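Local coordinates for protein Rab3 interacting molecule variant 2 (Drosophila melanogaster, PDB 4TS6) that probably serves as a scaffold of the presynaptic active zone, contributing through its C2A domain to synaptic vesicle release, at residues L23-L37 with C71-L84. Numbering follows the deposited sequence.
Sequences LQLIVTLVCATGLSL and CEPRWGQTFVYSGL
Val27 and Phe79 form a hydrogen-bonded antiparallel pair, each N-H meeting the other's carbonyl, likewise Leu25 with Tyr81 and Leu29 with Gln77, while Ile26 and Thr28 turn their backbone to strand 11-19. Gly76 and Gln77 both face Leu29, a G1 beta bulge whose positive phi (54° at Gly76) suits glycine, and the register slips by one before Cys31. Val30 O takes two donors from one face of its plane, Trp75 N at 2.9 Å and Gly76 N at 3.0 Å, and Pro73 O takes Ala32 N.

Thr28 OG1 and Thr78 OG1 share a hydrogen bond of 2.7 Å, each hydroxyl anti to its carbonyl carbon (chi1 -57° and -67°); beta branching gives each a methyl, and Thr78 CG2 touches Ile26 CG2. The extended Gln24 chain lays its amide against Val80 CG1, 3.5 Å from CD, while OE1 accepts from Thr22. With an alanine here, Val80 CG1 would probably be less covered and the Thr22 hydroxyl left without this acceptor. Apolar Leu25, Val27 and Leu29 face the second sheet of the C2 beta-sandwich. Tyr81 OH bonds to Ser60 O and Gln77 OE1 to Lys65 N, satisfying polar ends on that face; the other carries paired hydroxyls.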
ATOM      1  N   LEU A  23      12.232  12.628 -11.408  1.00 28.59           N
ATOM      2  CA  LEU A  23      12.216  12.809  -9.945  1.00 26.10           C
ATOM      3  C   LEU A  23      10.958  12.239  -9.307  1.00 30.28           C
ATOM      4  O   LEU A  23      10.309  12.903  -8.490  1.00 23.60           O
ATOM      5  CB  LEU A  23      12.351  14.281  -9.562  1.00 25.09           C
ATOM      6  CG  LEU A  23      13.508  15.060 -10.189  1.00 28.65           C
ATOM      7  CD1 LEU A  23      13.456  16.524  -9.749  1.00 27.22           C
ATOM      8  CD2 LEU A  23      14.868  14.423  -9.871  1.00 29.33           C
ATOM      9  N   GLN A  24      10.617  11.005  -9.669  1.00 24.65           N
ATOM     10  CA  GLN A  24       9.377  10.402  -9.197  1.00 21.87           C
ATOM     11  C   GLN A  24       9.621   9.072  -8.531  1.00 25.34           C
ATOM     12  O   GLN A  24      10.397   8.253  -9.031  1.00 25.91           O
ATOM     13  CB  GLN A  24       8.413  10.211 -10.365  1.00 28.70           C
ATOM     14  CG  GLN A  24       7.882  11.532 -10.934  1.00 32.49           C
ATOM     15  CD  GLN A  24       7.021  11.324 -12.165  1.00 37.60           C
ATOM     16  OE1 GLN A  24       7.264  10.414 -12.958  1.00 40.45           O
ATOM     17  NE2 GLN A  24       6.015  12.168 -12.331  1.00 38.34           N
ATOM     18  N   LEU A  25       8.974   8.874  -7.388  1.00 24.18           N
ATOM     19  CA  LEU A  25       8.912   7.558  -6.772  1.00 21.89           C
ATOM     20  C   LEU A  25       7.653   6.923  -7.337  1.00 24.12           C
ATOM     21  O   LEU A  25       6.591   7.530  -7.287  1.00 21.18           O
ATOM     22  CB  LEU A  25       8.785   7.690  -5.249  1.00 20.76           C
ATOM     23  CG  LEU A  25       8.540   6.376  -4.499  1.00 26.93           C
ATOM     24  CD1 LEU A  25       9.751   5.482  -4.668  1.00 23.95           C
ATOM     25  CD2 LEU A  25       8.261   6.634  -3.017  1.00 26.70           C
ATOM     26  N   ILE A  26       7.765   5.721  -7.893  1.00 23.73           N
ATOM     27  CA  ILE A  26       6.601   5.065  -8.502  1.00 28.29           C
ATOM     28  C   ILE A  26       6.214   3.827  -7.685  1.00 31.02           C
ATOM     29  O   ILE A  26       7.048   2.954  -7.425  1.00 35.99           O
ATOM     30  CB  ILE A  26       6.871   4.687  -9.969  1.00 29.88           C
ATOM     31  CG1 ILE A  26       7.254   5.940 -10.775  1.00 34.45           C
ATOM     32  CG2 ILE A  26       5.655   4.014 -10.582  1.00 28.70           C
ATOM     33  CD1 ILE A  26       7.969   5.634 -12.076  1.00 43.07           C
ATOM     34  N   VAL A  27       4.949   3.775  -7.269  1.00 28.19           N
ATOM     35  CA  VAL A  27       4.464   2.744  -6.356  1.00 25.28           C
ATOM     36  C   VAL A  27       3.299   2.016  -7.002  1.00 25.85           C
ATOM     37  O   VAL A  27       2.291   2.641  -7.341  1.00 22.86           O
ATOM     38  CB  VAL A  27       3.978   3.374  -5.025  1.00 25.76           C
ATOM     39  CG1 VAL A  27       3.500   2.296  -4.050  1.00 28.55           C
ATOM     40  CG2 VAL A  27       5.092   4.179  -4.392  1.00 28.29           C
ATOM     41  N   THR A  28       3.429   0.703  -7.184  1.00 22.93           N
ATOM     42  CA  THR A  28       2.320  -0.085  -7.738  1.00 23.54           C
ATOM     43  C   THR A  28       1.848  -1.123  -6.727  1.00 22.50           C
ATOM     44  O   THR A  28       2.629  -1.968  -6.283  1.00 26.55           O
ATOM     45  CB  THR A  28       2.680  -0.761  -9.087  1.00 33.42           C
ATOM     46  OG1 THR A  28       3.106   0.237 -10.028  1.00 28.70           O
ATOM     47  CG2 THR A  28       1.466  -1.503  -9.657  1.00 30.73           C
ATOM     48  N   LEU A  29       0.570  -1.038  -6.351  1.00 22.84           N
ATOM     49  CA  LEU A  29      -0.046  -2.070  -5.532  1.00 22.16           C
ATOM     50  C   LEU A  29      -0.711  -3.068  -6.460  1.00 23.57           C
ATOM     51  O   LEU A  29      -1.747  -2.782  -7.061  1.00 26.99           O
ATOM     52  CB  LEU A  29      -1.094  -1.475  -4.604  1.00 26.72           C
ATOM     53  CG  LEU A  29      -0.562  -0.850  -3.322  1.00 35.60           C
ATOM     54  CD1 LEU A  29       0.333   0.339  -3.592  1.00 41.66           C
ATOM     55  CD2 LEU A  29      -1.729  -0.416  -2.511  1.00 38.76           C
ATOM     56  N   VAL A  30      -0.115  -4.241  -6.585  1.00 27.01           N
ATOM     57  CA  VAL A  30      -0.610  -5.220  -7.540  1.00 31.07           C
ATOM     58  C   VAL A  30      -1.839  -5.902  -6.976  1.00 30.14           C
ATOM     59  O   VAL A  30      -2.933  -5.804  -7.541  1.00 36.97           O
ATOM     60  CB  VAL A  30       0.462  -6.254  -7.866  1.00 29.94           C
ATOM     61  CG1 VAL A  30      -0.038  -7.243  -8.903  1.00 32.57           C
ATOM     62  CG2 VAL A  30       1.713  -5.545  -8.359  1.00 37.57           C
ATOM     63  N   CYS A  31      -1.655  -6.575  -5.845  1.00 26.66           N
ATOM     64  CA  CYS A  31      -2.728  -7.351  -5.236  1.00 26.38           C
ATOM     65  C   CYS A  31      -2.347  -7.682  -3.813  1.00 29.87           C
ATOM     66  O   CYS A  31      -1.243  -7.357  -3.364  1.00 34.74           O
ATOM     67  CB  CYS A  31      -2.936  -8.657  -6.007  1.00 30.87           C
ATOM     68  SG  CYS A  31      -1.613  -9.868  -5.762  1.00 40.28           S
ATOM     69  N   ALA A  32      -3.266  -8.335  -3.109  1.00 26.03           N
ATOM     70  CA  ALA A  32      -2.998  -8.872  -1.784  1.00 27.41           C
ATOM     71  C   ALA A  32      -3.598 -10.251  -1.778  1.00 33.08           C
ATOM     72  O   ALA A  32      -4.507 -10.522  -2.552  1.00 36.61           O
ATOM     73  CB  ALA A  32      -3.647  -8.009  -0.707  1.00 26.24           C
ATOM     74  N   THR A  33      -3.103 -11.124  -0.909  1.00 33.94           N
ATOM     75  CA  THR A  33      -3.577 -12.498  -0.882  1.00 36.01           C
ATOM     76  C   THR A  33      -3.607 -13.010   0.554  1.00 32.15           C
ATOM     77  O   THR A  33      -2.877 -12.502   1.402  1.00 36.55           O
ATOM     78  CB  THR A  33      -2.668 -13.405  -1.761  1.00 45.74           C
ATOM     79  OG1 THR A  33      -3.323 -14.650  -2.016  1.00 54.03           O
ATOM     80  CG2 THR A  33      -1.348 -13.685  -1.078  1.00 38.57           C
ATOM     81  N   GLY A  34      -4.448 -14.000   0.830  1.00 31.70           N
ATOM     82  CA  GLY A  34      -4.440 -14.666   2.122  1.00 32.79           C
ATOM     83  C   GLY A  34      -5.050 -13.873   3.266  1.00 31.79           C
ATOM     84  O   GLY A  34      -4.810 -14.170   4.437  1.00 39.53           O
ATOM     85  N   LEU A  35      -5.845 -12.861   2.943  1.00 31.39           N
ATOM     86  CA  LEU A  35      -6.513 -12.096   3.990  1.00 30.76           C
ATOM     87  C   LEU A  35      -7.520 -12.971   4.727  1.00 34.68           C
ATOM     88  O   LEU A  35      -8.080 -13.909   4.160  1.00 40.53           O
ATOM     89  CB  LEU A  35      -7.218 -10.881   3.399  1.00 32.19           C
ATOM     90  CG  LEU A  35      -6.355 -10.003   2.494  1.00 37.92           C
ATOM     91  CD1 LEU A  35      -7.160  -8.818   2.031  1.00 32.08           C
ATOM     92  CD2 LEU A  35      -5.071  -9.561   3.189  1.00 31.76           C
ATOM     93  N   SER A  36      -7.748 -12.668   5.996  1.00 36.97           N
ATOM     94  CA  SER A  36      -8.726 -13.402   6.779  1.00 41.55           C
ATOM     95  C   SER A  36     -10.133 -13.012   6.350  1.00 36.82           C
ATOM     96  O   SER A  36     -10.342 -11.950   5.748  1.00 37.08           O
ATOM     97  CB  SER A  36      -8.566 -13.036   8.248  1.00 49.37           C
ATOM     98  OG  SER A  36      -8.648 -11.626   8.396  1.00 49.76           O
ATOM     99  N   LEU A  37     -11.094 -13.870   6.667  1.00 36.23           N
ATOM    100  CA  LEU A  37     -12.502 -13.490   6.596  1.00 46.11           C
ATOM    101  C   LEU A  37     -12.832 -12.632   7.816  1.00 43.64           C
ATOM    102  O   LEU A  37     -12.048 -12.555   8.767  1.00 48.78           O
ATOM    103  CB  LEU A  37     -13.387 -14.732   6.598  1.00 45.18           C
ATOM    104  CG  LEU A  37     -13.135 -15.794   5.529  1.00 50.17           C
ATOM    105  CD1 LEU A  37     -13.888 -17.083   5.859  1.00 50.32           C
ATOM    106  CD2 LEU A  37     -13.547 -15.270   4.166  1.00 48.45           C
ATOM    107  N   CYS A  71     -10.925 -12.201  -0.398  1.00 40.16           N
ATOM    108  CA  CYS A  71      -9.712 -12.262   0.415  1.00 44.19           C
ATOM    109  C   CYS A  71      -8.469 -12.161  -0.460  1.00 45.11           C
ATOM    110  O   CYS A  71      -7.342 -12.248   0.037  1.00 36.62           O
ATOM    111  CB  CYS A  71      -9.664 -13.559   1.210  1.00 49.71           C
ATOM    112  SG  CYS A  71     -11.118 -13.828   2.201  1.00 69.29           S
ATOM    113  N   GLU A  72      -8.684 -11.984  -1.762  1.00 40.89           N
ATOM    114  CA  GLU A  72      -7.588 -11.882  -2.726  1.00 31.56           C
ATOM    115  C   GLU A  72      -7.793 -10.679  -3.643  1.00 31.34           C
ATOM    116  O   GLU A  72      -7.948 -10.840  -4.852  1.00 46.74           O
ATOM    117  CB  GLU A  72      -7.530 -13.161  -3.575  1.00 34.65           C
ATOM    118  CG  GLU A  72      -7.746 -14.449  -2.785  1.00 51.88           C
ATOM    119  CD  GLU A  72      -6.484 -14.928  -2.093  1.00 68.47           C
ATOM    120  OE1 GLU A  72      -5.387 -14.655  -2.623  1.00 69.58           O
ATOM    121  OE2 GLU A  72      -6.586 -15.583  -1.030  1.00 77.46           O
ATOM    122  N   PRO A  73      -7.785  -9.461  -3.076  1.00 32.26           N
ATOM    123  CA  PRO A  73      -8.054  -8.281  -3.914  1.00 30.58           C
ATOM    124  C   PRO A  73      -6.949  -8.021  -4.932  1.00 32.39           C
ATOM    125  O   PRO A  73      -5.773  -8.150  -4.600  1.00 37.68           O
ATOM    126  CB  PRO A  73      -8.072  -7.133  -2.894  1.00 34.20           C
ATOM    127  CG  PRO A  73      -7.133  -7.611  -1.779  1.00 27.96           C
ATOM    128  CD  PRO A  73      -7.436  -9.097  -1.687  1.00 33.42           C
ATOM    129  N   ARG A  74      -7.320  -7.651  -6.155  1.00 34.27           N
ATOM    130  CA  ARG A  74      -6.339  -7.194  -7.138  1.00 34.90           C
ATOM    131  C   ARG A  74      -6.674  -5.766  -7.558  1.00 34.93           C
ATOM    132  O   ARG A  74      -7.817  -5.466  -7.918  1.00 44.22           O
ATOM    133  CB  ARG A  74      -6.322  -8.116  -8.365  1.00 35.01           C
ATOM    134  CG  ARG A  74      -6.127  -9.595  -8.023  1.00 46.67           C
ATOM    135  CD  ARG A  74      -5.966 -10.472  -9.264  1.00 50.34           C
ATOM    136  NE  ARG A  74      -4.820 -10.068 -10.070  1.00 48.77           N
ATOM    137  CZ  ARG A  74      -3.581 -10.513  -9.879  1.00 54.18           C
ATOM    138  NH1 ARG A  74      -3.328 -11.383  -8.913  1.00 50.91           N
ATOM    139  NH2 ARG A  74      -2.593 -10.090 -10.654  1.00 54.94           N
ATOM    140  N   TRP A  75      -5.688  -4.878  -7.500  1.00 35.30           N
ATOM    141  CA  TRP A  75      -5.921  -3.482  -7.875  1.00 34.50           C
ATOM    142  C   TRP A  75      -5.184  -3.093  -9.159  1.00 36.99           C
ATOM    143  O   TRP A  75      -5.736  -2.380 -10.002  1.00 36.47           O
ATOM    144  CB  TRP A  75      -5.529  -2.530  -6.737  1.00 37.19           C
ATOM    145  CG  TRP A  75      -6.226  -2.803  -5.423  1.00 31.01           C
ATOM    146  CD1 TRP A  75      -7.506  -2.461  -5.070  1.00 36.00           C
ATOM    147  CD2 TRP A  75      -5.652  -3.454  -4.282  1.00 27.09           C
ATOM    148  NE1 TRP A  75      -7.765  -2.878  -3.778  1.00 26.35           N
ATOM    149  CE2 TRP A  75      -6.637  -3.480  -3.271  1.00 29.25           C
ATOM    150  CE3 TRP A  75      -4.394  -4.013  -4.017  1.00 32.03           C
ATOM    151  CZ2 TRP A  75      -6.402  -4.055  -2.012  1.00 28.13           C
ATOM    152  CZ3 TRP A  75      -4.164  -4.583  -2.769  1.00 33.63           C
ATOM    153  CH2 TRP A  75      -5.162  -4.599  -1.785  1.00 25.17           C
ATOM    154  N   GLY A  76      -3.946  -3.568  -9.307  1.00 34.40           N
ATOM    155  CA  GLY A  76      -3.093  -3.149 -10.404  1.00 32.09           C
ATOM    156  C   GLY A  76      -2.962  -1.636 -10.488  1.00 33.46           C
ATOM    157  O   GLY A  76      -2.952  -1.066 -11.581  1.00 39.55           O
ATOM    158  N   GLN A  77      -2.849  -0.985  -9.335  1.00 28.41           N
ATOM    159  CA  GLN A  77      -2.944   0.475  -9.251  1.00 29.12           C
ATOM    160  C   GLN A  77      -1.587   1.134  -9.009  1.00 26.96           C
ATOM    161  O   GLN A  77      -0.884   0.781  -8.059  1.00 22.88           O
ATOM    162  CB  GLN A  77      -3.887   0.849  -8.107  1.00 33.33           C
ATOM    163  CG  GLN A  77      -4.458   2.245  -8.197  1.00 40.69           C
ATOM    164  CD  GLN A  77      -5.990   2.270  -8.203  1.00 50.94           C
ATOM    165  OE1 GLN A  77      -6.671   1.358  -7.691  1.00 40.22           O
ATOM    166  NE2 GLN A  77      -6.539   3.328  -8.781  1.00 61.60           N
ATOM    167  N   THR A  78      -1.228   2.096  -9.857  1.00 29.94           N
ATOM    168  CA  THR A  78       0.063   2.785  -9.744  1.00 28.98           C
ATOM    169  C   THR A  78      -0.120   4.207  -9.224  1.00 28.62           C
ATOM    170  O   THR A  78      -1.028   4.921  -9.652  1.00 27.14           O
ATOM    171  CB  THR A  78       0.800   2.795 -11.091  1.00 32.23           C
ATOM    172  OG1 THR A  78       1.173   1.453 -11.427  1.00 29.08           O
ATOM    173  CG2 THR A  78       2.055   3.661 -11.035  1.00 31.10           C
ATOM    174  N   PHE A  79       0.717   4.600  -8.266  1.00 25.88           N
ATOM    175  CA  PHE A  79       0.688   5.959  -7.735  1.00 23.91           C
ATOM    176  C   PHE A  79       2.059   6.581  -7.940  1.00 29.37           C
ATOM    177  O   PHE A  79       3.066   5.877  -7.970  1.00 24.86           O
ATOM    178  CB  PHE A  79       0.349   5.948  -6.243  1.00 25.12           C
ATOM    179  CG  PHE A  79      -0.991   5.323  -5.926  1.00 24.68           C
ATOM    180  CD1 PHE A  79      -2.166   5.878  -6.417  1.00 25.00           C
ATOM    181  CD2 PHE A  79      -1.069   4.197  -5.121  1.00 27.95           C
ATOM    182  CE1 PHE A  79      -3.407   5.301  -6.123  1.00 23.09           C
ATOM    183  CE2 PHE A  79      -2.298   3.619  -4.818  1.00 31.94           C
ATOM    184  CZ  PHE A  79      -3.470   4.177  -5.322  1.00 24.37           C
ATOM    185  N   VAL A  80       2.100   7.900  -8.081  1.00 25.15           N
ATOM    186  CA  VAL A  80       3.367   8.584  -8.331  1.00 24.69           C
ATOM    187  C   VAL A  80       3.573   9.687  -7.295  1.00 29.18           C
ATOM    188  O   VAL A  80       2.641  10.433  -6.989  1.00 31.64           O
ATOM    189  CB  VAL A  80       3.400   9.184  -9.755  1.00 36.01           C
ATOM    190  CG1 VAL A  80       4.663   9.989  -9.963  1.00 30.96           C
ATOM    191  CG2 VAL A  80       3.318   8.081 -10.788  1.00 38.12           C
ATOM    192  N   TYR A  81       4.777   9.760  -6.731  1.00 21.63           N
ATOM    193  CA  TYR A  81       5.153  10.853  -5.838  1.00 23.99           C
ATOM    194  C   TYR A  81       6.238  11.656  -6.525  1.00 23.45           C
ATOM    195  O   TYR A  81       7.278  11.103  -6.853  1.00 23.26           O
ATOM    196  CB  TYR A  81       5.695  10.302  -4.522  1.00 26.93           C
ATOM    197  CG  TYR A  81       4.626   9.705  -3.640  1.00 30.35           C
ATOM    198  CD1 TYR A  81       3.791  10.523  -2.887  1.00 24.19           C
ATOM    199  CD2 TYR A  81       4.451   8.331  -3.555  1.00 22.09           C
ATOM    200  CE1 TYR A  81       2.800   9.987  -2.069  1.00 29.54           C
ATOM    201  CE2 TYR A  81       3.454   7.779  -2.731  1.00 24.28           C
ATOM    202  CZ  TYR A  81       2.635   8.622  -1.998  1.00 22.29           C
ATOM    203  OH  TYR A  81       1.652   8.106  -1.176  1.00 22.14           O
ATOM    204  N   SER A  82       6.007  12.950  -6.717  1.00 22.53           N
ATOM    205  CA  SER A  82       6.890  13.787  -7.527  1.00 26.24           C
ATOM    206  C   SER A  82       7.803  14.695  -6.709  1.00 26.30           C
ATOM    207  O   SER A  82       7.646  14.821  -5.492  1.00 24.99           O
ATOM    208  CB  SER A  82       6.041  14.638  -8.477  1.00 26.72           C
ATOM    209  OG  SER A  82       5.185  13.812  -9.240  1.00 36.88           O
ATOM    210  N   GLY A  83       8.769  15.323  -7.377  1.00 22.60           N
ATOM    211  CA  GLY A  83       9.643  16.285  -6.718  1.00 24.38           C
ATOM    212  C   GLY A  83      10.633  15.675  -5.737  1.00 23.37           C
ATOM    213  O   GLY A  83      10.965  16.293  -4.718  1.00 27.37           O
ATOM    214  N   LEU A  84      11.153  14.494  -6.067  1.00 24.95           N
ATOM    215  CA  LEU A  84      12.036  13.760  -5.153  1.00 24.12           C
ATOM    216  C   LEU A  84      13.357  13.337  -5.799  1.00 27.59           C
ATOM    217  O   LEU A  84      13.349  12.652  -6.820  1.00 28.15           O
ATOM    218  CB  LEU A  84      11.307  12.503  -4.652  1.00 24.20           C
ATOM    219  CG  LEU A  84      10.077  12.779  -3.786  1.00 27.20           C
ATOM    220  CD1 LEU A  84       9.197  11.545  -3.633  1.00 28.05           C
ATOM    221  CD2 LEU A  84      10.507  13.303  -2.423  1.00 30.57           C
TER